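PDB 2DRH: 361aa long hypothetical D-aminopeptidase from Pyrococcus horikoshii, which belongs to the S58 peptidase family and is probably an aminopeptidase, although its function has not been established. Local coordinates for residues G11-G16 with R190-E195; G26-H31 with P57-I62; T99-I104 with E135-Y140; P249-Q254 with I298-L303. One frame throughout, in Å; residues are numbered along the deposited sequence.

Contact 1 (G11-G16 with R190-E195); sequences GVFKPG and RIVEIE
The one direct hydrogen bond between the backbones of 11-16 and 190-195 runs from Ile191 N to Lys14 O. It is short: Ile191 N lies 2.7 Å from Lys14 O and almost on the axis of the carbonyl, the C=O...N angle being 178°. Lys14 O also receives a CA-H...O contact from Arg190 CA, 3.3 Å away. A water extends the pairing one step further, accepting from Lys14 N and donating to Ile191 O, and it sits at the edge of the Phe13 ring, in its plane.

Apolar contact is led by a CH-pi interaction. Val192 CG1 stands 3.8 Å from the centroid of the Phe13 ring, only 7° off the normal, so that the methyl sits squarely over the middle of one face. Lys14 crosses Ile191 obliquely; its chain is straight until a bend at chi4 (-64°) lays Lys14 NZ 3.7 Å from Ile191 CG2.

In the fold, this is a loop from the N-terminal part of the chain laid along the end of strand 184-193, whose Arg190 and Val192 are bonded through their backbones to strand 198-207. Helix 309-328 supplies further neighbours: Lys313 touches Phe13, and Leu311 and Ala314 touch Val192.

Arg190 meets the loop with its chain rather than its charge: bent at chi2, it brings Arg190 CD to 3.2 Å from Phe13 O, while the guanidinium makes salt bridges with Glu317 and Glu321. Glu317 in turn accepts from Val12 N and Phe13 N, a second-shell carboxylate that ties arginine and loop to one helix.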
loop_
_atom_site.group_PDB
_atom_site.type_symbol
_atom_site.label_atom_id
_atom_site.label_comp_id
_atom_site.label_asym_id
_atom_site.label_seq_id
_atom_site.Cartn_x
_atom_site.Cartn_y
_atom_site.Cartn_z
ATOM N N GLY A 11 24.520 -18.707 2.939
ATOM C CA GLY A 11 24.596 -17.624 3.898
ATOM C C GLY A 11 25.850 -17.686 4.750
ATOM O O GLY A 11 26.733 -18.513 4.507
ATOM N N VAL A 12 25.923 -16.819 5.755
ATOM C CA VAL A 12 27.079 -16.758 6.639
ATOM C C VAL A 12 26.697 -16.931 8.105
ATOM O O VAL A 12 27.564 -17.030 8.974
ATOM C CB VAL A 12 27.813 -15.412 6.489
ATOM C CG1 VAL A 12 28.240 -15.208 5.044
ATOM C CG2 VAL A 12 26.906 -14.277 6.938
ATOM N N PHE A 13 25.401 -16.952 8.390
ATOM C CA PHE A 13 24.954 -17.122 9.766
ATOM C C PHE A 13 24.804 -18.601 10.063
ATOM O O PHE A 13 24.529 -19.396 9.166
ATOM C CB PHE A 13 23.622 -16.408 9.998
ATOM C CG PHE A 13 23.729 -14.910 10.000
ATOM C CD1 PHE A 13 24.504 -14.259 10.951
ATOM C CD2 PHE A 13 23.057 -14.149 9.052
ATOM C CE1 PHE A 13 24.608 -12.864 10.957
ATOM C CE2 PHE A 13 23.153 -12.761 9.050
ATOM C CZ PHE A 13 23.930 -12.116 10.003
ATOM N N LYS A 14 24.999 -18.975 11.320
ATOM C CA LYS A 14 24.873 -20.368 11.702
ATOM C C LYS A 14 23.411 -20.699 11.946
ATOM O O LYS A 14 22.643 -19.865 12.421
ATOM C CB LYS A 14 25.690 -20.656 12.968
ATOM C CG LYS A 14 25.282 -19.847 14.183
ATOM C CD LYS A 14 26.098 -20.258 15.412
ATOM C CE LYS A 14 25.641 -19.521 16.672
ATOM N NZ LYS A 14 25.862 -18.045 16.595
ATOM N N PRO A 15 23.001 -21.924 11.605
ATOM C CA PRO A 15 21.612 -22.334 11.808
ATOM C C PRO A 15 21.329 -22.651 13.275
ATOM O O PRO A 15 22.250 -22.710 14.099
ATOM C CB PRO A 15 21.491 -23.561 10.917
ATOM C CG PRO A 15 22.856 -24.168 11.024
ATOM C CD PRO A 15 23.760 -22.962 10.887
ATOM N N GLY A 16 20.053 -22.839 13.596
ATOM C CA GLY A 16 19.674 -23.174 14.956
ATOM C C GLY A 16 19.914 -24.654 15.190
ATOM O O GLY A 16 20.286 -25.369 14.264
ATOM N N ARG A 190 18.299 -19.502 11.429
ATOM C CA ARG A 190 19.597 -18.852 11.537
ATOM C C ARG A 190 19.667 -18.114 12.859
ATOM O O ARG A 190 18.656 -17.615 13.352
ATOM C CB ARG A 190 19.800 -17.856 10.389
ATOM C CG ARG A 190 20.059 -18.504 9.042
ATOM C CD ARG A 190 21.347 -19.321 9.062
ATOM N NE ARG A 190 21.701 -19.822 7.736
ATOM C CZ ARG A 190 21.139 -20.871 7.145
ATOM N NH1 ARG A 190 20.181 -21.558 7.755
ATOM N NH2 ARG A 190 21.543 -21.235 5.934
ATOM N N ILE A 191 20.866 -18.053 13.429
ATOM C CA ILE A 191 21.096 -17.364 14.694
ATOM C C ILE A 191 21.886 -16.104 14.391
ATOM O O ILE A 191 22.793 -16.132 13.564
ATOM C CB ILE A 191 21.924 -18.240 15.660
ATOM C CG1 ILE A 191 21.162 -19.527 15.978
ATOM C CG2 ILE A 191 22.238 -17.467 16.933
ATOM C CD1 ILE A 191 19.833 -19.299 16.661
ATOM N N VAL A 192 21.545 -15.000 15.047
ATOM C CA VAL A 192 22.257 -13.740 14.831
ATOM C C VAL A 192 22.447 -13.004 16.154
ATOM O O VAL A 192 21.565 -13.020 17.019
ATOM C CB VAL A 192 21.493 -12.799 13.845
ATOM C CG1 VAL A 192 21.046 -13.584 12.613
ATOM C CG2 VAL A 192 20.294 -12.162 14.533
ATOM N N GLU A 193 23.598 -12.360 16.318
ATOM C CA GLU A 193 23.845 -11.620 17.546
ATOM C C GLU A 193 23.775 -10.128 17.277
ATOM O O GLU A 193 24.489 -9.610 16.420
ATOM C CB GLU A 193 25.209 -11.982 18.153
ATOM C CG GLU A 193 25.453 -11.285 19.487
ATOM C CD GLU A 193 26.667 -11.812 20.231
ATOM O OE1 GLU A 193 26.630 -12.968 20.709
ATOM O OE2 GLU A 193 27.660 -11.066 20.339
ATOM N N ILE A 194 22.898 -9.447 18.006
ATOM C CA ILE A 194 22.727 -8.010 17.850
ATOM C C ILE A 194 22.914 -7.312 19.194
ATOM O O ILE A 194 22.129 -7.501 20.124
ATOM C CB ILE A 194 21.330 -7.675 17.289
ATOM C CG1 ILE A 194 21.166 -8.311 15.904
ATOM C CG2 ILE A 194 21.148 -6.171 17.203
ATOM C CD1 ILE A 194 19.771 -8.171 15.335
ATOM N N GLU A 195 23.964 -6.503 19.280
ATOM C CA GLU A 195 24.282 -5.778 20.503
ATOM C C GLU A 195 24.374 -6.727 21.692
ATOM O O GLU A 195 23.679 -6.560 22.692
ATOM C CB GLU A 195 23.231 -4.695 20.774
ATOM C CG GLU A 195 23.219 -3.560 19.751
ATOM C CD GLU A 195 24.589 -2.934 19.551
ATOM O OE1 GLU A 195 25.395 -3.481 18.769
ATOM O OE2 GLU A 195 24.869 -1.897 20.184
HETATM O O HOH W 1 25.670 -16.561 13.311
#

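Contact 2 (G26-H31 with P57-I62); sequences GVKVGH and PHEGNI
His58 ND1 is the best-held polar atom in this contact, gripped by one hydrogen bond from within its own loop: Gly60 N donates to His58 ND1 at 2.8 Å and lies exactly in the ring plane. Because ND1 accepts while NE2 is bonded to Glu65 O, the ring is probably neutral with its proton on NE2. Bonded at both nitrogens, the ring is fixed in rotation, and Ile62 CG1 lies above one face, offset toward the rim.

Across to 26-31 no hydrogen bond is made, and carbon meets oxygen instead. Gly26 O takes a CA-H...O contact from His58 CA, 3.3 Å away, and Val27 CG2 approaches Pro57 O to 3.4 Å. Gly26 has a positive phi (103°), a conformation in which a side chain would collide with the preceding carbonyl oxygen.

The setting is the end of an antiparallel pair in a four-stranded mixed sheet: strand 28-36 starts where strand 48-56 runs out into 57-62. Lys28 is still bonded through its backbone to Leu56, and just beyond that pair the two chains stay in contact without hydrogen bonds.

On the outer side, Lys28 and Glu59 cross at about a right angle, with Lys28 CD resting 3.5 Å from Glu59 CG. Their opposite charges do not touch, since Lys28 NZ stays 4.8 Å from Glu59 OE2; any attraction between them would act without direct contact.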
loop_
_atom_site.group_PDB
_atom_site.type_symbol
_atom_site.label_atom_id
_atom_site.label_comp_id
_atom_site.label_asym_id
_atom_site.label_seq_id
_atom_site.Cartn_x
_atom_site.Cartn_y
_atom_site.Cartn_z
ATOM N N GLY A 26 8.740 -22.230 21.286
ATOM C CA GLY A 26 7.303 -22.050 21.369
ATOM C C GLY A 26 6.591 -22.334 20.062
ATOM O O GLY A 26 5.442 -22.781 20.064
ATOM N N VAL A 27 7.262 -22.071 18.943
ATOM C CA VAL A 27 6.665 -22.314 17.630
ATOM C C VAL A 27 6.524 -23.817 17.409
ATOM O O VAL A 27 7.416 -24.588 17.756
ATOM C CB VAL A 27 7.532 -21.695 16.496
ATOM C CG1 VAL A 27 6.979 -22.083 15.124
ATOM C CG2 VAL A 27 7.549 -20.181 16.639
ATOM N N LYS A 28 5.396 -24.228 16.840
ATOM C CA LYS A 28 5.141 -25.639 16.577
ATOM C C LYS A 28 4.514 -25.855 15.198
ATOM O O LYS A 28 3.775 -25.000 14.706
ATOM C CB LYS A 28 4.239 -26.203 17.675
ATOM C CG LYS A 28 4.916 -26.208 19.055
ATOM C CD LYS A 28 3.928 -26.474 20.176
ATOM C CE LYS A 28 3.272 -27.835 20.042
ATOM N NZ LYS A 28 2.122 -27.977 20.988
ATOM N N VAL A 29 4.826 -26.999 14.582
ATOM C CA VAL A 29 4.317 -27.343 13.252
ATOM C C VAL A 29 3.688 -28.737 13.222
ATOM O O VAL A 29 4.276 -29.705 13.710
ATOM C CB VAL A 29 5.439 -27.313 12.182
ATOM C CG1 VAL A 29 4.870 -27.678 10.823
ATOM C CG2 VAL A 29 6.079 -25.939 12.124
ATOM N N GLY A 30 2.494 -28.825 12.641
ATOM C CA GLY A 30 1.798 -30.097 12.540
ATOM C C GLY A 30 1.313 -30.336 11.120
ATOM O O GLY A 30 0.960 -29.383 10.423
ATOM N N HIS A 31 1.290 -31.600 10.699
ATOM C CA HIS A 31 0.861 -31.969 9.347
ATOM C C HIS A 31 -0.243 -33.023 9.302
ATOM O O HIS A 31 -0.417 -33.813 10.228
ATOM C CB HIS A 31 2.015 -32.575 8.539
ATOM C CG HIS A 31 3.184 -31.668 8.334
ATOM N ND1 HIS A 31 3.074 -30.427 7.746
ATOM C CD2 HIS A 31 4.507 -31.872 8.536
ATOM C CE1 HIS A 31 4.278 -29.910 7.585
ATOM N NE2 HIS A 31 5.165 -30.768 8.055
ATOM N N PRO A 57 2.083 -19.938 16.533
ATOM C CA PRO A 57 3.057 -18.929 16.960
ATOM C C PRO A 57 3.700 -19.308 18.298
ATOM O O PRO A 57 4.903 -19.124 18.491
ATOM C CB PRO A 57 2.218 -17.661 17.051
ATOM C CG PRO A 57 1.226 -17.860 15.941
ATOM C CD PRO A 57 0.818 -19.303 16.126
ATOM N N HIS A 58 2.881 -19.820 19.215
ATOM C CA HIS A 58 3.349 -20.271 20.523
ATOM C C HIS A 58 2.458 -21.416 21.000
ATOM O O HIS A 58 1.653 -21.937 20.224
ATOM C CB HIS A 58 3.394 -19.117 21.546
ATOM C CG HIS A 58 2.078 -18.447 21.787
ATOM N ND1 HIS A 58 1.046 -19.051 22.472
ATOM C CD2 HIS A 58 1.634 -17.214 21.447
ATOM C CE1 HIS A 58 0.022 -18.219 22.543
ATOM N NE2 HIS A 58 0.353 -17.097 21.928
ATOM N N GLU A 59 2.585 -21.804 22.265
ATOM C CA GLU A 59 1.823 -22.940 22.787
ATOM C C GLU A 59 0.525 -22.665 23.566
ATOM O O GLU A 59 -0.187 -23.600 23.938
ATOM C CB GLU A 59 2.766 -23.804 23.632
ATOM C CG GLU A 59 3.995 -24.269 22.858
ATOM C CD GLU A 59 5.141 -24.699 23.762
ATOM O OE1 GLU A 59 5.683 -23.841 24.499
ATOM O OE2 GLU A 59 5.499 -25.896 23.733
ATOM N N GLY A 60 0.209 -21.397 23.804
ATOM C CA GLY A 60 -1.006 -21.075 24.528
ATOM C C GLY A 60 -2.155 -20.707 23.604
ATOM O O GLY A 60 -2.227 -21.189 22.468
ATOM N N ASN A 61 -3.053 -19.855 24.093
ATOM C CA ASN A 61 -4.203 -19.409 23.313
ATOM C C ASN A 61 -3.777 -18.221 22.443
ATOM O O ASN A 61 -3.573 -17.116 22.939
ATOM C CB ASN A 61 -5.349 -18.985 24.245
ATOM C CG ASN A 61 -6.645 -18.709 23.490
ATOM O OD1 ASN A 61 -6.662 -17.971 22.499
ATOM N ND2 ASN A 61 -7.737 -19.299 23.959
ATOM N N ILE A 62 -3.656 -18.462 21.141
ATOM C CA ILE A 62 -3.226 -17.430 20.197
ATOM C C ILE A 62 -4.197 -16.256 20.066
ATOM O O ILE A 62 -3.779 -15.127 19.827
ATOM C CB ILE A 62 -2.963 -18.058 18.814
ATOM C CG1 ILE A 62 -2.076 -19.292 18.988
ATOM C CG2 ILE A 62 -2.260 -17.058 17.909
ATOM C CD1 ILE A 62 -1.936 -20.135 17.750
#

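Contact 3 (T99-I104 with E135-Y140); sequences TNTLSI and ECNDSY
In this beta-alpha-beta unit, strands 96-100 and 132-136 lie side by side and parallel, joined through helix 104-118, and the contact is made where both strands end. Thr99 and Glu135 pair with their side chains on the same face of the sheet. Glu135 does not extend over that face: chi1 to chi3 all lie near +55°, curling the chain so that its carboxylate folds back across Thr101. Thr101 OG1 donates to Glu135 OE1 at 2.8 Å, approaching obliquely from above the carboxylate plane. Ile104 CG2, at the start of the helix, rests against the aliphatic bend, 3.6 Å from Glu135 CG. The other oxygen, OE2, accepts from Lys79 N and Ser78 OG, so three donors serve this buried group, which would probably favour its charged form. An alanine at Glu135 would remove the acceptors of all three donors and the carbon that Ile104 packs on, and would probably loosen the hold on Thr101.

Asn100 and Asp138 cross obliquely, their flat groups 43° apart, with Asp138 OD2 lying 3.3 Å from Asn100 CB; Thr50 OG1 is hydrogen-bonded to both, to Asn100 ND2 and to Asp138 OD2. A third subunit packs nearby, its Ser128 touching Thr101 and Asn137.

Beyond the strand, Asn137 OD1 accepts from Ser139 N at 2.8 Å, forming an Asx turn. The backbones are joined by a weak bond from Cys136 N to Thr99 O and a firmer one of 3.1 Å from Thr101 N to Cys136 O, whose donor stands 55° out of the carbonyl plane.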
loop_
_atom_site.group_PDB
_atom_site.type_symbol
_atom_site.label_atom_id
_atom_site.label_comp_id
_atom_site.label_asym_id
_atom_site.label_seq_id
_atom_site.Cartn_x
_atom_site.Cartn_y
_atom_site.Cartn_z
ATOM N N THR A 99 -2.903 -24.854 2.955
ATOM C CA THR A 99 -3.573 -25.945 2.262
ATOM C C THR A 99 -3.651 -25.624 0.770
ATOM O O THR A 99 -2.967 -24.721 0.299
ATOM C CB THR A 99 -4.982 -26.196 2.824
ATOM O OG1 THR A 99 -5.495 -27.407 2.259
ATOM C CG2 THR A 99 -5.924 -25.030 2.509
ATOM N N ASN A 100 -4.456 -26.363 0.014
ATOM C CA ASN A 100 -4.536 -26.085 -1.416
ATOM C C ASN A 100 -5.511 -24.947 -1.698
ATOM O O ASN A 100 -6.404 -24.652 -0.896
ATOM C CB ASN A 100 -4.917 -27.347 -2.208
ATOM C CG ASN A 100 -6.351 -27.779 -1.981
ATOM O OD1 ASN A 100 -7.291 -27.119 -2.427
ATOM N ND2 ASN A 100 -6.528 -28.897 -1.283
ATOM N N THR A 101 -5.335 -24.312 -2.848
ATOM C CA THR A 101 -6.166 -23.178 -3.237
ATOM C C THR A 101 -7.666 -23.334 -3.026
ATOM O O THR A 101 -8.299 -22.465 -2.425
ATOM C CB THR A 101 -5.938 -22.805 -4.713
ATOM O OG1 THR A 101 -4.533 -22.746 -4.972
ATOM C CG2 THR A 101 -6.564 -21.429 -5.023
ATOM N N LEU A 102 -8.238 -24.431 -3.514
ATOM C CA LEU A 102 -9.676 -24.637 -3.397
ATOM C C LEU A 102 -10.178 -25.138 -2.051
ATOM O O LEU A 102 -11.384 -25.260 -1.855
ATOM C CB LEU A 102 -10.160 -25.566 -4.512
ATOM C CG LEU A 102 -10.561 -24.916 -5.847
ATOM C CD1 LEU A 102 -9.617 -23.798 -6.211
ATOM C CD2 LEU A 102 -10.581 -25.979 -6.931
ATOM N N SER A 103 -9.268 -25.422 -1.120
ATOM C CA SER A 103 -9.671 -25.887 0.213
ATOM C C SER A 103 -9.650 -24.771 1.262
ATOM O O SER A 103 -9.891 -25.028 2.446
ATOM C CB SER A 103 -8.756 -27.018 0.697
ATOM O OG SER A 103 -8.926 -28.208 -0.055
ATOM N N ILE A 104 -9.376 -23.533 0.849
ATOM C CA ILE A 104 -9.314 -22.444 1.820
ATOM C C ILE A 104 -10.614 -22.266 2.600
ATOM O O ILE A 104 -10.591 -21.918 3.786
ATOM C CB ILE A 104 -8.935 -21.088 1.170
ATOM C CG1 ILE A 104 -9.982 -20.679 0.136
ATOM C CG2 ILE A 104 -7.541 -21.184 0.556
ATOM C CD1 ILE A 104 -9.853 -19.231 -0.309
ATOM N N GLU A 135 -2.276 -20.458 0.758
ATOM C CA GLU A 135 -2.271 -21.639 -0.080
ATOM C C GLU A 135 -1.409 -21.639 -1.323
ATOM O O GLU A 135 -0.838 -20.623 -1.714
ATOM C CB GLU A 135 -3.703 -21.925 -0.519
ATOM C CG GLU A 135 -4.415 -20.706 -1.120
ATOM C CD GLU A 135 -3.696 -20.114 -2.330
ATOM O OE1 GLU A 135 -3.391 -20.862 -3.280
ATOM O OE2 GLU A 135 -3.440 -18.893 -2.329
ATOM N N CYS A 136 -1.368 -22.815 -1.945
ATOM C CA CYS A 136 -0.665 -23.060 -3.199
ATOM C C CYS A 136 -1.534 -24.046 -4.003
ATOM O O CYS A 136 -2.289 -24.831 -3.428
ATOM C CB CYS A 136 0.732 -23.621 -2.928
ATOM S SG CYS A 136 1.918 -22.342 -2.395
ATOM N N ASN A 137 -1.447 -23.994 -5.329
ATOM C CA ASN A 137 -2.260 -24.857 -6.192
ATOM C C ASN A 137 -1.550 -26.188 -6.481
ATOM O O ASN A 137 -0.507 -26.202 -7.126
ATOM C CB ASN A 137 -2.535 -24.113 -7.509
ATOM C CG ASN A 137 -3.581 -24.795 -8.369
ATOM O OD1 ASN A 137 -3.742 -26.009 -8.330
ATOM N ND2 ASN A 137 -4.287 -24.009 -9.163
ATOM N N ASP A 138 -2.103 -27.304 -6.009
ATOM C CA ASP A 138 -1.481 -28.607 -6.255
ATOM C C ASP A 138 -2.162 -29.390 -7.383
ATOM O O ASP A 138 -1.980 -30.600 -7.508
ATOM C CB ASP A 138 -1.471 -29.457 -4.973
ATOM C CG ASP A 138 -2.812 -29.454 -4.249
ATOM O OD1 ASP A 138 -3.835 -29.129 -4.888
ATOM O OD2 ASP A 138 -2.842 -29.785 -3.040
ATOM N N SER A 139 -2.919 -28.691 -8.223
ATOM C CA SER A 139 -3.645 -29.339 -9.314
ATOM C C SER A 139 -2.850 -30.283 -10.213
ATOM O O SER A 139 -3.397 -31.267 -10.709
ATOM C CB SER A 139 -4.332 -28.286 -10.183
ATOM O OG SER A 139 -3.369 -27.494 -10.839
ATOM N N TYR A 140 -1.570 -30.004 -10.436
ATOM C CA TYR A 140 -0.783 -30.877 -11.306
ATOM C C TYR A 140 -0.797 -32.326 -10.830
ATOM O O TYR A 140 -0.859 -33.252 -11.638
ATOM C CB TYR A 140 0.665 -30.393 -11.412
ATOM C CG TYR A 140 1.441 -31.103 -12.500
ATOM C CD1 TYR A 140 1.158 -30.874 -13.852
ATOM C CD2 TYR A 140 2.431 -32.032 -12.184
ATOM C CE1 TYR A 140 1.843 -31.557 -14.860
ATOM C CE2 TYR A 140 3.121 -32.720 -13.180
ATOM C CZ TYR A 140 2.822 -32.477 -14.518
ATOM O OH TYR A 140 3.514 -33.153 -15.498
#

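Contact 4 (P249-Q254 with I298-L303); sequences PLTGRQ and IEIKAL
With CG anti to the carbonyl carbon (chi1 -67°) and the next torsion extended (chi2 -178°), Gln254 reaches back from the first turn of helix 252-268 toward the end of strand 298-302. Thr251 takes the crowded position instead, OG1 lying between its backbone N and carbonyl carbon (chi1 70°), and so points at the helix it precedes. The two residues form a capping box: Gln254 OE1 accepts from Thr251 N at 3.0 Å, on a lone pair, while Gln254 N returns a weak bond of 3.5 Å to Thr251 OG1.

The other half of the amide spans the contact. Gln254 NE2 gives an almost straight bond of 2.8 Å to Leu303 O, close to the amide plane, and NE2 also donates to Asp305 OD1. A leucine at Gln254 would lose the reciprocal bond of the capping box and the ties to Leu303 O and Asp305, and would probably let the helix start drift from the strand.

Alongside, Leu303 N donates to Pro249 O at 3.0 Å, and the proline ring packs on its neighbours: Pro249 CG lies 3.9 Å from Leu303 CG, and Pro249 CB 3.7 Å from Lys301 CB. Ala302 CB lies 3.7 Å from Thr251 CG2. In the assembly, strand 298-302 pairs antiparallel with a strand of a second subunit, whose Ile300 touches both Thr251 and Ala302; the helix cap is thus joined to an intersubunit sheet.

Since the oxygen of the Gln254 amide accepts and its nitrogen donates twice, the orientation of the group is settled, and a flip would set like against like at each end.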
loop_
_atom_site.group_PDB
_atom_site.type_symbol
_atom_site.label_atom_id
_atom_site.label_comp_id
_atom_site.label_asym_id
_atom_site.label_seq_id
_atom_site.Cartn_x
_atom_site.Cartn_y
_atom_site.Cartn_z
ATOM N N PRO A 249 12.438 -8.702 19.319
ATOM C CA PRO A 249 11.341 -7.753 19.535
ATOM C C PRO A 249 11.232 -6.783 18.358
ATOM O O PRO A 249 12.180 -6.065 18.046
ATOM C CB PRO A 249 11.739 -7.058 20.836
ATOM C CG PRO A 249 13.234 -7.059 20.763
ATOM C CD PRO A 249 13.527 -8.471 20.285
ATOM N N LEU A 250 10.072 -6.776 17.709
ATOM C CA LEU A 250 9.834 -5.917 16.542
ATOM C C LEU A 250 8.371 -5.500 16.440
ATOM O O LEU A 250 7.473 -6.301 16.689
ATOM C CB LEU A 250 10.215 -6.658 15.266
ATOM C CG LEU A 250 11.632 -7.205 15.099
ATOM C CD1 LEU A 250 11.630 -8.261 13.988
ATOM C CD2 LEU A 250 12.601 -6.083 14.783
ATOM N N THR A 251 8.137 -4.248 16.067
ATOM C CA THR A 251 6.781 -3.736 15.920
ATOM C C THR A 251 6.184 -4.270 14.612
ATOM O O THR A 251 6.881 -4.910 13.822
ATOM C CB THR A 251 6.780 -2.207 15.869
ATOM O OG1 THR A 251 7.364 -1.766 14.632
ATOM C CG2 THR A 251 7.599 -1.636 17.049
ATOM N N GLY A 252 4.897 -4.021 14.402
ATOM C CA GLY A 252 4.237 -4.475 13.189
ATOM C C GLY A 252 4.942 -3.961 11.946
ATOM O O GLY A 252 5.243 -4.727 11.032
ATOM N N ARG A 253 5.226 -2.664 11.922
ATOM C CA ARG A 253 5.900 -2.045 10.786
ATOM C C ARG A 253 7.193 -2.766 10.447
ATOM O O ARG A 253 7.468 -3.057 9.280
ATOM C CB ARG A 253 6.205 -0.574 11.084
ATOM C CG ARG A 253 7.032 0.118 10.001
ATOM C CD ARG A 253 7.414 1.511 10.449
ATOM N NE ARG A 253 8.089 1.452 11.742
ATOM C CZ ARG A 253 9.345 1.056 11.906
ATOM N NH1 ARG A 253 10.067 0.692 10.854
ATOM N NH2 ARG A 253 9.875 1.017 13.120
ATOM N N GLN A 254 7.985 -3.051 11.476
ATOM C CA GLN A 254 9.258 -3.739 11.303
ATOM C C GLN A 254 9.070 -5.153 10.785
ATOM O O GLN A 254 9.900 -5.659 10.036
ATOM C CB GLN A 254 10.022 -3.775 12.636
ATOM C CG GLN A 254 10.463 -2.405 13.108
ATOM C CD GLN A 254 11.265 -2.454 14.398
ATOM O OE1 GLN A 254 10.763 -2.887 15.440
ATOM N NE2 GLN A 254 12.519 -2.010 14.333
ATOM N N ILE A 298 0.535 -0.095 26.998
ATOM C CA ILE A 298 1.481 -1.195 27.040
ATOM C C ILE A 298 2.865 -0.752 26.607
ATOM O O ILE A 298 3.047 0.335 26.061
ATOM C CB ILE A 298 1.028 -2.367 26.149
ATOM C CG1 ILE A 298 0.986 -1.933 24.684
ATOM C CG2 ILE A 298 -0.340 -2.854 26.604
ATOM C CD1 ILE A 298 0.537 -3.029 23.739
ATOM N N GLU A 299 3.843 -1.596 26.876
ATOM C CA GLU A 299 5.208 -1.301 26.501
ATOM C C GLU A 299 5.631 -2.337 25.478
ATOM O O GLU A 299 5.747 -3.519 25.794
ATOM C CB GLU A 299 6.116 -1.357 27.727
ATOM C CG GLU A 299 5.876 -0.230 28.706
ATOM C CD GLU A 299 6.718 -0.361 29.955
ATOM O OE1 GLU A 299 6.388 -1.206 30.817
ATOM O OE2 GLU A 299 7.719 0.378 30.072
ATOM N N ILE A 300 5.833 -1.890 24.245
ATOM C CA ILE A 300 6.256 -2.780 23.175
ATOM C C ILE A 300 7.778 -2.797 23.144
ATOM O O ILE A 300 8.403 -1.748 22.986
ATOM C CB ILE A 300 5.770 -2.278 21.783
ATOM C CG1 ILE A 300 4.255 -2.074 21.783
ATOM C CG2 ILE A 300 6.208 -3.252 20.705
ATOM C CD1 ILE A 300 3.462 -3.319 22.062
ATOM N N LYS A 301 8.376 -3.972 23.311
ATOM C CA LYS A 301 9.829 -4.084 23.246
ATOM C C LYS A 301 10.138 -4.090 21.756
ATOM O O LYS A 301 9.452 -4.766 20.991
ATOM C CB LYS A 301 10.316 -5.397 23.865
ATOM C CG LYS A 301 10.106 -5.514 25.373
ATOM C CD LYS A 301 10.550 -6.885 25.882
ATOM C CE LYS A 301 9.797 -8.002 25.163
ATOM N NZ LYS A 301 10.149 -9.366 25.650
ATOM N N ALA A 302 11.161 -3.347 21.348
ATOM C CA ALA A 302 11.515 -3.286 19.938
ATOM C C ALA A 302 12.937 -2.805 19.684
ATOM O O ALA A 302 13.416 -1.857 20.308
ATOM C CB ALA A 302 10.529 -2.385 19.201
ATOM N N LEU A 303 13.602 -3.468 18.750
ATOM C CA LEU A 303 14.958 -3.110 18.368
ATOM C C LEU A 303 14.917 -1.890 17.462
ATOM O O LEU A 303 14.023 -1.762 16.624
ATOM C CB LEU A 303 15.616 -4.261 17.605
ATOM C CG LEU A 303 15.859 -5.570 18.361
ATOM C CD1 LEU A 303 16.165 -6.676 17.375
ATOM C CD2 LEU A 303 17.002 -5.388 19.349
#

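Two of the four contacts share a sheet: contact 2 lies at the strand 28-36 edge of the four-stranded mixed sheet and contact 3 at its other outermost strand, 132-136, their centres 23 Å apart and their nearest atoms about 9 Å. Contacts 1 and 4 come closest, to about 4 Å between nearest atoms without touching, and Tyr199 of strand 198-207 bridges the gap, packing on Ile194, Pro249 and Leu303. Contact 3 stands across the chain's centre from both, 33 Å from contact 1 and 34 Å from contact 4, centre to centre. Different subunits meet contacts 3 and 4: the third packs on contact 3, the second on contact 4, and the second also approaches Glu195 of contact 1.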